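Side-chain contacts in cyclopenase asqI (Emericella nidulans, PDB 5YY3), which catalyses, as a zinc-dependent cyclopenase, the conversion of 4'-methoxycyclopenin into 4'-methoxyviridicatin with loss of methyl isocyanate in the biosynthesis of aspoquinolone mycotoxins: residues A[125-130]-A[591-596]; A[191-196]-A[208-213]. All blocks are in the same frame, centred on the assembly; numbering follows the deposited sequence.

Contact 1: A[125-130]-A[591-596]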
loop_
_atom_site.group_PDB
_atom_site.type_symbol
_atom_site.label_atom_id
_atom_site.label_comp_id
_atom_site.label_asym_id
_atom_site.label_seq_id
_atom_site.Cartn_x
_atom_site.Cartn_y
_atom_site.Cartn_z
ATOM N N LEU A 125 -12.299 -16.010 44.397
ATOM C CA LEU A 125 -12.665 -17.312 43.838
ATOM C C LEU A 125 -11.441 -18.081 43.351
ATOM O O LEU A 125 -11.308 -19.271 43.625
ATOM C CB LEU A 125 -13.665 -17.141 42.689
ATOM C CG LEU A 125 -15.043 -16.618 43.100
ATOM C CD1 LEU A 125 -15.904 -16.306 41.885
ATOM C CD2 LEU A 125 -15.740 -17.611 44.011
ATOM N N THR A 126 -10.536 -17.398 42.653
ATOM C CA THR A 126 -9.352 -18.059 42.094
ATOM C C THR A 126 -8.489 -18.737 43.160
ATOM O O THR A 126 -7.917 -19.810 42.924
ATOM C CB THR A 126 -8.472 -17.061 41.295
ATOM O OG1 THR A 126 -9.205 -16.583 40.160
ATOM C CG2 THR A 126 -7.174 -17.717 40.818
ATOM N N HIS A 127 -8.416 -18.132 44.342
ATOM C CA HIS A 127 -7.495 -18.609 45.370
ATOM C C HIS A 127 -8.187 -19.270 46.561
ATOM O O HIS A 127 -7.530 -19.702 47.500
ATOM C CB HIS A 127 -6.615 -17.455 45.834
ATOM C CG HIS A 127 -5.798 -16.853 44.734
ATOM N ND1 HIS A 127 -4.552 -17.331 44.388
ATOM C CD2 HIS A 127 -6.056 -15.825 43.893
ATOM C CE1 HIS A 127 -4.076 -16.618 43.384
ATOM N NE2 HIS A 127 -4.966 -15.697 43.063
ATOM N N SER A 128 -9.513 -19.367 46.503
ATOM C CA SER A 128 -10.275 -20.119 47.493
ATOM C C SER A 128 -10.160 -21.626 47.302
ATOM O O SER A 128 -10.542 -22.156 46.248
ATOM C CB SER A 128 -11.746 -19.739 47.438
ATOM O OG SER A 128 -12.524 -20.802 47.963
ATOM N N LYS A 129 -9.654 -22.315 48.321
ATOM C CA LYS A 129 -9.526 -23.766 48.263
ATOM C C LYS A 129 -10.900 -24.404 48.139
ATOM O O LYS A 129 -11.068 -25.415 47.451
ATOM C CB LYS A 129 -8.800 -24.312 49.488
ATOM C CG LYS A 129 -8.669 -25.839 49.466
ATOM C CD LYS A 129 -7.420 -26.350 50.184
ATOM C CE LYS A 129 -7.388 -27.870 50.170
ATOM N NZ LYS A 129 -6.465 -28.446 51.194
ATOM N N ASP A 130 -11.890 -23.800 48.791
ATOM C CA ASP A 130 -13.263 -24.282 48.664
ATOM C C ASP A 130 -13.724 -24.194 47.210
ATOM O O ASP A 130 -14.268 -25.155 46.667
ATOM C CB ASP A 130 -14.219 -23.492 49.565
ATOM C CG ASP A 130 -15.542 -24.213 49.786
ATOM O OD1 ASP A 130 -15.526 -25.454 49.949
ATOM O OD2 ASP A 130 -16.602 -23.540 49.782
ATOM N N PRO A 591 -2.234 -25.019 43.496
ATOM C CA PRO A 591 -3.124 -24.215 42.657
ATOM C C PRO A 591 -3.362 -22.807 43.239
ATOM O O PRO A 591 -3.456 -22.666 44.462
ATOM C CB PRO A 591 -4.411 -25.048 42.636
ATOM C CG PRO A 591 -3.909 -26.461 42.703
ATOM C CD PRO A 591 -2.673 -26.424 43.583
ATOM N N PRO A 592 -3.447 -21.780 42.368
ATOM C CA PRO A 592 -3.380 -21.916 40.905
ATOM C C PRO A 592 -1.997 -21.613 40.301
ATOM O O PRO A 592 -1.922 -21.216 39.132
ATOM C CB PRO A 592 -4.409 -20.885 40.431
ATOM C CG PRO A 592 -4.272 -19.769 41.448
ATOM C CD PRO A 592 -3.847 -20.416 42.768
ATOM N N PHE A 593 -0.933 -21.802 41.075
ATOM C CA PHE A 593 0.421 -21.454 40.636
ATOM C C PHE A 593 1.240 -22.641 40.088
ATOM O O PHE A 593 2.430 -22.502 39.799
ATOM C CB PHE A 593 1.190 -20.819 41.795
ATOM C CG PHE A 593 0.667 -19.471 42.221
ATOM C CD1 PHE A 593 0.913 -18.338 41.454
ATOM C CD2 PHE A 593 -0.035 -19.329 43.413
ATOM C CE1 PHE A 593 0.449 -17.096 41.858
ATOM C CE2 PHE A 593 -0.499 -18.084 43.829
ATOM C CZ PHE A 593 -0.258 -16.967 43.053
ATOM N N HIS A 594 0.604 -23.794 39.941
ATOM C CA HIS A 594 1.292 -25.030 39.574
ATOM C C HIS A 594 1.830 -25.111 38.132
ATOM O O HIS A 594 2.518 -26.077 37.781
ATOM C CB HIS A 594 0.354 -26.219 39.816
ATOM C CG HIS A 594 -1.056 -25.980 39.373
ATOM N ND1 HIS A 594 -1.834 -24.955 39.877
ATOM C CD2 HIS A 594 -1.833 -26.637 38.480
ATOM C CE1 HIS A 594 -3.024 -24.990 39.308
ATOM N NE2 HIS A 594 -3.055 -26.002 38.460
ATOM N N HIS A 595 1.522 -24.117 37.300
ATOM C CA HIS A 595 1.936 -24.140 35.895
ATOM C C HIS A 595 3.276 -23.475 35.624
ATOM O O HIS A 595 3.816 -23.568 34.527
ATOM C CB HIS A 595 0.884 -23.467 35.025
ATOM C CG HIS A 595 -0.425 -24.181 35.012
ATOM N ND1 HIS A 595 -0.687 -25.227 34.153
ATOM C CD2 HIS A 595 -1.545 -24.005 35.753
ATOM C CE1 HIS A 595 -1.918 -25.666 34.370
ATOM N NE2 HIS A 595 -2.460 -24.939 35.334
ATOM N N TYR A 596 3.811 -22.785 36.614
ATOM C CA TYR A 596 4.973 -21.954 36.364
ATOM C C TYR A 596 6.160 -22.443 37.206
ATOM O O TYR A 596 7.060 -21.674 37.555
ATOM C CB TYR A 596 4.620 -20.477 36.638
ATOM C CG TYR A 596 3.669 -19.856 35.600
ATOM C CD1 TYR A 596 3.931 -19.961 34.232
ATOM C CD2 TYR A 596 2.515 -19.169 35.993
ATOM C CE1 TYR A 596 3.068 -19.392 33.269
ATOM C CE2 TYR A 596 1.647 -18.599 35.046
ATOM C CZ TYR A 596 1.931 -18.716 33.682
ATOM O OH TYR A 596 1.092 -18.159 32.729
#
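His-127 and Thr-126, at the C-terminal end of helix 114-127, close on the ring of Pro-592, joining the hemocyanin-type helical domain to a loop of the Ig-like domain. The loop has no regular secondary structure here, and the nearest CA atoms, those of His-127 and Pro-592, are 6.9 Å apart, so side chains supply the touch. Pro-592 presents its CG to Thr-126 CG2 at 3.6 Å, and its CD lies 3.6 Å from His-127 ND1. Thr-126 and His-127 both run roughly at right angles to the proline. Phe-593 adds the third approach: its CZ comes to the imidazole edge, 3.8 Å from His-127 CE1. With centroids 5.7 Å apart and planes at 39°, the two rings meet obliquely.

Outward from this shell, the threonine is turned with CG2 anti to its backbone N (chi1 -64° for OG1), which sends the methyl to Pro-592 while OG1 is hydrogen-bonded to Gly-122 O one turn back. Phe-207 stacks on Phe-593, and Val-192 and Gln-132 touch Pro-592. The peptide bond between Pro-591 and Pro-592 is cis. NE2 of His-127 is hydrogen-bonded to Met-191 O, which limits the rotation of the imidazole, and Thr-126 CG2 covers part of one of its faces, 3.7 Å above the ring plane.

Contact 2: A[191-196]-A[208-213]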
loop_
_atom_site.group_PDB
_atom_site.type_symbol
_atom_site.label_atom_id
_atom_site.label_comp_id
_atom_site.label_asym_id
_atom_site.label_seq_id
_atom_site.Cartn_x
_atom_site.Cartn_y
_atom_site.Cartn_z
ATOM N N MET A 191 -6.030 -12.528 37.722
ATOM C CA MET A 191 -6.640 -13.063 38.925
ATOM C C MET A 191 -5.683 -14.059 39.568
ATOM O O MET A 191 -5.521 -14.075 40.787
ATOM C CB MET A 191 -7.978 -13.724 38.628
ATOM C CG MET A 191 -8.982 -12.780 37.999
ATOM S SD MET A 191 -10.497 -13.658 37.632
ATOM C CE MET A 191 -11.303 -12.548 36.500
ATOM N N VAL A 192 -5.044 -14.884 38.746
ATOM C CA VAL A 192 -4.075 -15.841 39.258
ATOM C C VAL A 192 -2.902 -15.130 39.916
ATOM O O VAL A 192 -2.538 -15.425 41.056
ATOM C CB VAL A 192 -3.552 -16.763 38.152
ATOM C CG1 VAL A 192 -2.269 -17.483 38.610
ATOM C CG2 VAL A 192 -4.613 -17.770 37.788
ATOM N N TYR A 193 -2.329 -14.181 39.186
ATOM C CA TYR A 193 -1.100 -13.511 39.585
ATOM C C TYR A 193 -1.263 -12.684 40.871
ATOM O O TYR A 193 -0.365 -12.670 41.715
ATOM C CB TYR A 193 -0.613 -12.620 38.438
ATOM C CG TYR A 193 0.684 -11.909 38.719
ATOM C CD1 TYR A 193 1.907 -12.564 38.551
ATOM C CD2 TYR A 193 0.696 -10.581 39.155
ATOM C CE1 TYR A 193 3.108 -11.921 38.801
ATOM C CE2 TYR A 193 1.897 -9.927 39.412
ATOM C CZ TYR A 193 3.101 -10.603 39.237
ATOM O OH TYR A 193 4.302 -9.964 39.502
ATOM N N ARG A 194 -2.411 -12.020 41.022
ATOM C CA ARG A 194 -2.635 -11.060 42.117
ATOM C C ARG A 194 -2.905 -11.690 43.483
ATOM O O ARG A 194 -3.114 -10.976 44.472
ATOM C CB ARG A 194 -3.800 -10.137 41.779
ATOM C CG ARG A 194 -3.431 -9.001 40.858
ATOM C CD ARG A 194 -4.681 -8.362 40.315
ATOM N NE ARG A 194 -4.370 -7.296 39.371
ATOM C CZ ARG A 194 -5.292 -6.551 38.766
ATOM N NH1 ARG A 194 -6.589 -6.750 39.013
ATOM N NH2 ARG A 194 -4.916 -5.599 37.920
ATOM N N GLY A 195 -2.920 -13.016 43.540
ATOM C CA GLY A 195 -3.041 -13.704 44.809
ATOM C C GLY A 195 -1.666 -13.861 45.430
ATOM O O GLY A 195 -0.665 -14.019 44.713
ATOM N N ALA A 196 -1.624 -13.820 46.762
ATOM C CA ALA A 196 -0.371 -13.873 47.512
ATOM C C ALA A 196 0.357 -15.204 47.321
ATOM O O ALA A 196 1.586 -15.238 47.251
ATOM C CB ALA A 196 -0.638 -13.621 48.986
ATOM N N ASP A 208 7.141 -18.506 45.030
ATOM C CA ASP A 208 8.290 -17.619 45.254
ATOM C C ASP A 208 8.597 -16.635 44.123
ATOM O O ASP A 208 9.186 -15.574 44.347
ATOM C CB ASP A 208 9.551 -18.465 45.487
ATOM C CG ASP A 208 9.586 -19.098 46.859
ATOM O OD1 ASP A 208 9.294 -20.313 46.966
ATOM O OD2 ASP A 208 9.909 -18.381 47.831
ATOM N N ARG A 209 8.223 -17.006 42.904
ATOM C CA ARG A 209 8.813 -16.399 41.713
ATOM C C ARG A 209 7.882 -15.470 40.933
ATOM O O ARG A 209 7.831 -15.547 39.711
ATOM C CB ARG A 209 9.321 -17.515 40.785
ATOM C CG ARG A 209 10.376 -18.429 41.408
ATOM C CD ARG A 209 11.677 -17.668 41.700
ATOM N NE ARG A 209 12.642 -18.461 42.471
ATOM C CZ ARG A 209 13.922 -18.131 42.648
ATOM N NH1 ARG A 209 14.409 -17.017 42.107
ATOM N NH2 ARG A 209 14.725 -18.913 43.366
ATOM N N HIS A 210 7.154 -14.602 41.632
ATOM C CA HIS A 210 6.244 -13.649 40.979
ATOM C C HIS A 210 6.949 -12.816 39.912
ATOM O O HIS A 210 6.426 -12.616 38.821
ATOM C CB HIS A 210 5.603 -12.689 41.994
ATOM C CG HIS A 210 4.386 -13.228 42.683
ATOM N ND1 HIS A 210 3.109 -13.039 42.194
ATOM C CD2 HIS A 210 4.250 -13.916 43.840
ATOM C CE1 HIS A 210 2.240 -13.605 43.011
ATOM N NE2 HIS A 210 2.903 -14.141 44.019
ATOM N N GLY A 211 8.143 -12.336 40.239
ATOM C CA GLY A 211 8.849 -11.407 39.382
ATOM C C GLY A 211 9.359 -12.077 38.131
ATOM O O GLY A 211 9.359 -11.491 37.053
ATOM N N GLU A 212 9.799 -13.315 38.289
ATOM C CA GLU A 212 10.285 -14.130 37.185
ATOM C C GLU A 212 9.183 -14.425 36.185
ATOM O O GLU A 212 9.355 -14.261 34.984
ATOM C CB GLU A 212 10.844 -15.433 37.724
ATOM C CG GLU A 212 11.979 -15.979 36.931
ATOM C CD GLU A 212 12.481 -17.259 37.524
ATOM O OE1 GLU A 212 11.880 -18.319 37.231
ATOM O OE2 GLU A 212 13.448 -17.188 38.313
ATOM N N VAL A 213 8.050 -14.872 36.711
ATOM C CA VAL A 213 6.846 -15.117 35.936
ATOM C C VAL A 213 6.298 -13.862 35.225
ATOM O O VAL A 213 5.950 -13.908 34.044
ATOM C CB VAL A 213 5.765 -15.703 36.853
ATOM C CG1 VAL A 213 4.405 -15.616 36.219
ATOM C CG2 VAL A 213 6.114 -17.148 37.202
#
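Tyr-193 and His-210 meet as a T-shaped pair in which the imidazole turns its edge to the phenol face. The planes stand at 77° and the centroids are 5.0 Å apart, values that identify an edge-to-face contact. It is His-210 ND1 that leads, 3.6 Å above the tyrosine plane and displaced toward the rim, where CE1 of Tyr-193 is its closest ring atom. The tyrosine in turn lies alongside the first turn of helix 210-231: in the plane of its ring, at the edge, its CE1 reaches His-210 O at 3.4 Å.

Two torsions set up this crossing. Tyr-193 holds CG anti to the backbone N (chi1 -178°), carrying its ring from the last turn of helix 180-193 across to the second helix. His-210 instead has CG anti to its carbonyl carbon, and its imidazole reaches back to the chain leaving the first helix. There His-210 CE1 lies 3.1 Å from Tyr-193 O, an approach in the imidazole plane, and 3.4 Å from Gly-195 O; both are close C-H···O approaches. Ala-196 O lies near NE2 of the same ring, at 3.7 Å.

Outside the pair, Trp-189 stacks on Tyr-193, Phe-207 meets His-210 edge-to-face, and Tyr-193 OH is hydrogen-bonded to Asp-332. Helices 180-193 and 210-231 carry the zinc ligands His-186, His-190 and His-218, as in the metal-binding helices of the tyrosinase family; the side chain of Tyr-193 is about 5 Å from that of His-190. The pairing is thus carried by aromatic edge-to-face packing and C-H···O approaches, which together hold the orientation of the imidazole between the tyrosine face and the chain leaving helix 180-193.

How the contacts relate
The centres of contacts 1 and 2 lie about 11 Å apart, and the C-terminal end of helix 180-193, part of contact 2, packs against contact 1. There Val-192 O lies 3.0 Å from His-127 CE1 and 3.4 Å from Phe-593 CZ. Along the chain the order is 125-130, 191-196, 208-213 and 591-596. Contact 2 is therefore a short-range closure within the helical, zinc-binding domain, whereas contact 1 spans more than 400 residues to bring in the Ig-like domain. Phe-207, stacked on Phe-593 and edge-to-face with His-210, also touches both contacts. The interdomain contact thus adjoins the C-terminal end of a zinc-ligand helix.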